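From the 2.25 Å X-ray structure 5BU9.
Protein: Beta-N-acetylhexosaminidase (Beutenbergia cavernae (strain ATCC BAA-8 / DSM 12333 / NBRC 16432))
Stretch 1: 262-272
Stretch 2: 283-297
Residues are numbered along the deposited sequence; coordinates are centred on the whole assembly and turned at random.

Stretch 1 262-272: DGVVVTDDVSA
Stretch 2 283-297: DRAILAIEAGTDIVL

Contact between a strand with its following loop (262-272) and a helix-turn-strand unit (283-297) in one chain of a beta-N-acetylhexosaminidase, burying 722 Å² summed over both sides. V264 to V266 are extended (phi -96 to -112°, psi 124 to 134°). The second stretch is helical from D283, leaves helical angles at G292, and is again extended at V296 and L297. In register, V265 lies nearest T293, V266 nearest I295 (CA to CA 4.7 Å), T267 nearest V296 and D269 nearest L297, so both chains advance in the same direction.

V266 and I295 form a single beta bridge: I295 N donates to V265 O (2.9 Å) and T267 N to I295 O (2.9 Å), while V266 CA approaches I295 O at 3.3 Å in a CA-H...O contact. V265 O also accepts from D294 N (2.9 Å, 142°), so one carbonyl holds two successive amides. Before the bridge, a side chain replaces a backbone acceptor: D294, chi1 -47° (m) and chi2 -53°, points its CA-to-CB bond toward the strand and brings OD2 to V265 N at 2.8 Å and 167°. Beyond the bridge, T267 plays the same part from the first stretch. Its p rotamer (64°) places OG1 2.9 Å from L297 N, which donates at 170°, and the hydroxyl donates in turn to D268 O, 2.8 Å from OG1. The same rotamer leaves T267 CG2 3.6 Å from both A288 CB and T293 CG2, packing the methyl against helix and turn. Farther on, in the loop, V270 N donates to L297 O at 3.1 Å.

The valines V264, V265 and V266 all take t, with CA-to-CB sideways to the partner. V264 CG1 meets I295 CD1 at 3.8 Å, and V266 CG1 lies 4.2 Å from I295 CG2; I295 is m,t (-64°, 177°), its extended chi2 carrying CD1 out to V264. L297, t,p (180°, 60°), points toward the first stretch and has the largest covered area, 106 Å²; its CD2 sits 3.5 Å from D269 N. V270 (m, -67°) also points toward its partner, with CG2 3.7 Å from V296 CG1.

The loop is braced by D269 (chi1 167°, chi2 70°): OD1 accepts from S271 OG (2.8 Å; S271 chi1 77°, p) and S271 N (3.2 Å), and OD2 from A272 N (3.3 Å). R284 reaches the loop from the helix with chi values -61°, 172°, -148° and 162°. Its NH1 donates to V270 O (2.9 Å) and weakly to S271 O (3.1 Å, 122°), both carbonyls lying at the guanidinium edge, near its plane.

The helix closes in a Schellman motif: T293 N bonds A288 O (3.0 Å) and G292 N bonds I289 O (2.9 Å). G292 has phi/psi 125/16°, where a CB would jam against the carbonyl O of A291. T293 (m, -64°) follows at phi/psi -72/138°, leading the chain into the bridge.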

# COMPACT_ATOMS: atom_id res chain seq x y z
N ASP A 262 -10.59 -0.80 -10.85
CA ASP A 262 -11.42 0.38 -10.53
C ASP A 262 -11.21 0.95 -9.12
O ASP A 262 -11.82 1.98 -8.77
CB ASP A 262 -12.92 0.02 -10.67
CG ASP A 262 -13.37 -0.05 -12.10
OD1 ASP A 262 -12.72 0.60 -12.96
OD2 ASP A 262 -14.38 -0.74 -12.37
N GLY A 263 -10.42 0.26 -8.30
CA GLY A 263 -10.31 0.59 -6.89
C GLY A 263 -9.20 1.59 -6.63
O GLY A 263 -8.87 2.41 -7.50
N VAL A 264 -8.60 1.50 -5.45
CA VAL A 264 -7.67 2.49 -4.98
C VAL A 264 -6.22 2.06 -5.23
O VAL A 264 -5.82 0.94 -4.85
CB VAL A 264 -7.92 2.77 -3.50
CG1 VAL A 264 -6.77 3.53 -2.90
CG2 VAL A 264 -9.26 3.50 -3.32
N VAL A 265 -5.45 2.93 -5.89
CA VAL A 265 -4.04 2.69 -6.17
C VAL A 265 -3.19 3.38 -5.10
O VAL A 265 -3.31 4.59 -4.89
CB VAL A 265 -3.63 3.20 -7.56
CG1 VAL A 265 -2.11 3.10 -7.72
CG2 VAL A 265 -4.35 2.42 -8.65
N VAL A 266 -2.34 2.61 -4.43
CA VAL A 266 -1.47 3.10 -3.35
C VAL A 266 -0.04 3.04 -3.82
O VAL A 266 0.35 2.05 -4.43
CB VAL A 266 -1.67 2.26 -2.07
CG1 VAL A 266 -0.91 2.86 -0.86
CG2 VAL A 266 -3.14 2.16 -1.79
N THR A 267 0.75 4.10 -3.60
CA THR A 267 2.18 4.01 -3.89
C THR A 267 2.86 3.13 -2.85
O THR A 267 2.38 2.98 -1.72
CB THR A 267 2.93 5.37 -3.89
OG1 THR A 267 2.89 5.93 -2.56
CG2 THR A 267 2.34 6.35 -4.89
N ASP A 268 4.00 2.57 -3.24
CA ASP A 268 4.97 2.11 -2.26
C ASP A 268 5.41 3.37 -1.45
O ASP A 268 5.16 4.51 -1.87
CB ASP A 268 6.14 1.41 -2.98
CG ASP A 268 7.06 0.63 -2.03
OD1 ASP A 268 6.88 0.69 -0.79
OD2 ASP A 268 7.99 -0.01 -2.54
N ASP A 269 6.01 3.20 -0.29
CA ASP A 269 6.48 4.36 0.45
C ASP A 269 7.37 5.25 -0.41
O ASP A 269 8.34 4.76 -0.95
CB ASP A 269 7.30 3.96 1.68
CG ASP A 269 8.04 5.15 2.24
OD1 ASP A 269 7.35 6.04 2.79
OD2 ASP A 269 9.29 5.24 2.04
N VAL A 270 7.07 6.54 -0.56
CA VAL A 270 7.94 7.42 -1.35
C VAL A 270 8.71 8.40 -0.46
O VAL A 270 9.43 9.26 -0.95
CB VAL A 270 7.15 8.18 -2.41
CG1 VAL A 270 6.61 7.20 -3.46
CG2 VAL A 270 6.00 9.02 -1.75
N SER A 271 8.52 8.28 0.85
CA SER A 271 9.10 9.25 1.80
C SER A 271 10.62 9.13 1.90
O SER A 271 11.29 10.15 1.89
CB SER A 271 8.46 9.11 3.20
OG SER A 271 8.94 8.00 3.94
N ALA A 272 11.17 7.91 2.01
CA ALA A 272 12.62 7.78 2.22
C ALA A 272 13.30 6.78 1.26
O ALA A 272 14.54 6.73 1.19
CB ALA A 272 12.90 7.38 3.67
N ASP A 283 7.25 16.76 -5.74
CA ASP A 283 7.14 16.08 -7.05
C ASP A 283 6.79 14.60 -6.95
O ASP A 283 6.08 14.08 -7.82
CB ASP A 283 8.42 16.23 -7.88
CG ASP A 283 8.59 17.64 -8.43
OD1 ASP A 283 7.63 18.44 -8.30
OD2 ASP A 283 9.68 17.94 -8.97
N ARG A 284 7.27 13.91 -5.92
CA ARG A 284 6.87 12.51 -5.75
C ARG A 284 5.34 12.39 -5.69
O ARG A 284 4.73 11.51 -6.33
CB ARG A 284 7.48 11.90 -4.50
CG ARG A 284 8.97 11.90 -4.51
CD ARG A 284 9.53 11.46 -3.19
NE ARG A 284 10.79 12.17 -2.98
CZ ARG A 284 11.39 12.30 -1.82
NH1 ARG A 284 10.90 11.73 -0.71
NH2 ARG A 284 12.50 13.00 -1.76
N ALA A 285 4.73 13.26 -4.88
CA ALA A 285 3.30 13.19 -4.69
C ALA A 285 2.58 13.54 -6.01
O ALA A 285 1.64 12.85 -6.44
CB ALA A 285 2.85 14.12 -3.54
N ILE A 286 3.03 14.62 -6.63
CA ILE A 286 2.39 15.13 -7.83
C ILE A 286 2.50 14.11 -8.97
O ILE A 286 1.49 13.82 -9.62
CB ILE A 286 2.97 16.49 -8.23
CG1 ILE A 286 2.45 17.56 -7.27
CG2 ILE A 286 2.56 16.86 -9.66
CD1 ILE A 286 3.23 18.85 -7.32
N LEU A 287 3.69 13.56 -9.19
CA LEU A 287 3.87 12.57 -10.25
C LEU A 287 3.04 11.31 -9.99
O LEU A 287 2.47 10.75 -10.92
CB LEU A 287 5.35 12.21 -10.44
CG LEU A 287 6.26 13.33 -10.98
CD1 LEU A 287 7.68 12.90 -10.86
CD2 LEU A 287 5.98 13.69 -12.42
N ALA A 288 2.99 10.84 -8.74
CA ALA A 288 2.20 9.65 -8.41
C ALA A 288 0.72 9.88 -8.79
O ALA A 288 0.11 9.09 -9.51
CB ALA A 288 2.35 9.33 -6.90
N ILE A 289 0.16 10.99 -8.31
CA ILE A 289 -1.21 11.34 -8.56
C ILE A 289 -1.48 11.49 -10.07
O ILE A 289 -2.44 10.93 -10.60
CB ILE A 289 -1.55 12.60 -7.77
CG1 ILE A 289 -1.56 12.26 -6.29
CG2 ILE A 289 -2.92 13.17 -8.20
CD1 ILE A 289 -1.65 13.49 -5.40
N GLU A 290 -0.60 12.18 -10.78
CA GLU A 290 -0.82 12.34 -12.22
C GLU A 290 -0.82 11.01 -12.96
O GLU A 290 -1.49 10.89 -13.98
CB GLU A 290 0.25 13.26 -12.86
CG GLU A 290 0.11 14.71 -12.47
CD GLU A 290 1.16 15.61 -13.13
OE1 GLU A 290 2.29 15.14 -13.40
OE2 GLU A 290 0.85 16.78 -13.41
N ALA A 291 -0.05 10.04 -12.46
CA ALA A 291 -0.02 8.69 -13.05
C ALA A 291 -1.32 7.90 -12.84
O ALA A 291 -1.62 6.97 -13.58
CB ALA A 291 1.16 7.88 -12.49
N GLY A 292 -2.07 8.27 -11.80
CA GLY A 292 -3.36 7.65 -11.53
C GLY A 292 -3.40 7.10 -10.10
O GLY A 292 -4.24 6.28 -9.79
N THR A 293 -2.46 7.53 -9.26
CA THR A 293 -2.43 7.14 -7.85
C THR A 293 -3.53 7.79 -7.02
O THR A 293 -3.79 8.99 -7.14
CB THR A 293 -1.10 7.54 -7.22
OG1 THR A 293 -0.05 6.83 -7.87
CG2 THR A 293 -1.09 7.25 -5.73
N ASP A 294 -4.16 7.02 -6.13
CA ASP A 294 -5.14 7.60 -5.18
C ASP A 294 -4.60 7.83 -3.77
O ASP A 294 -5.03 8.74 -3.05
CB ASP A 294 -6.37 6.70 -5.12
CG ASP A 294 -6.86 6.30 -6.52
OD1 ASP A 294 -7.09 7.20 -7.38
OD2 ASP A 294 -6.95 5.09 -6.79
N ILE A 295 -3.63 7.03 -3.35
CA ILE A 295 -3.06 7.28 -2.03
C ILE A 295 -1.52 7.25 -2.08
O ILE A 295 -0.92 6.26 -2.49
CB ILE A 295 -3.61 6.27 -0.97
CG1 ILE A 295 -5.12 6.44 -0.77
CG2 ILE A 295 -2.82 6.40 0.36
CD1 ILE A 295 -5.75 5.39 0.23
N VAL A 296 -0.91 8.35 -1.67
CA VAL A 296 0.53 8.47 -1.61
C VAL A 296 0.98 8.06 -0.21
O VAL A 296 0.59 8.68 0.80
CB VAL A 296 0.97 9.90 -1.94
CG1 VAL A 296 2.49 10.04 -1.87
CG2 VAL A 296 0.42 10.32 -3.34
N LEU A 297 1.76 7.00 -0.14
CA LEU A 297 2.19 6.46 1.14
C LEU A 297 3.42 7.24 1.63
O LEU A 297 4.42 7.30 0.94
CB LEU A 297 2.49 4.97 1.02
CG LEU A 297 2.97 4.27 2.30
CD1 LEU A 297 1.92 4.37 3.38
CD2 LEU A 297 3.35 2.82 2.01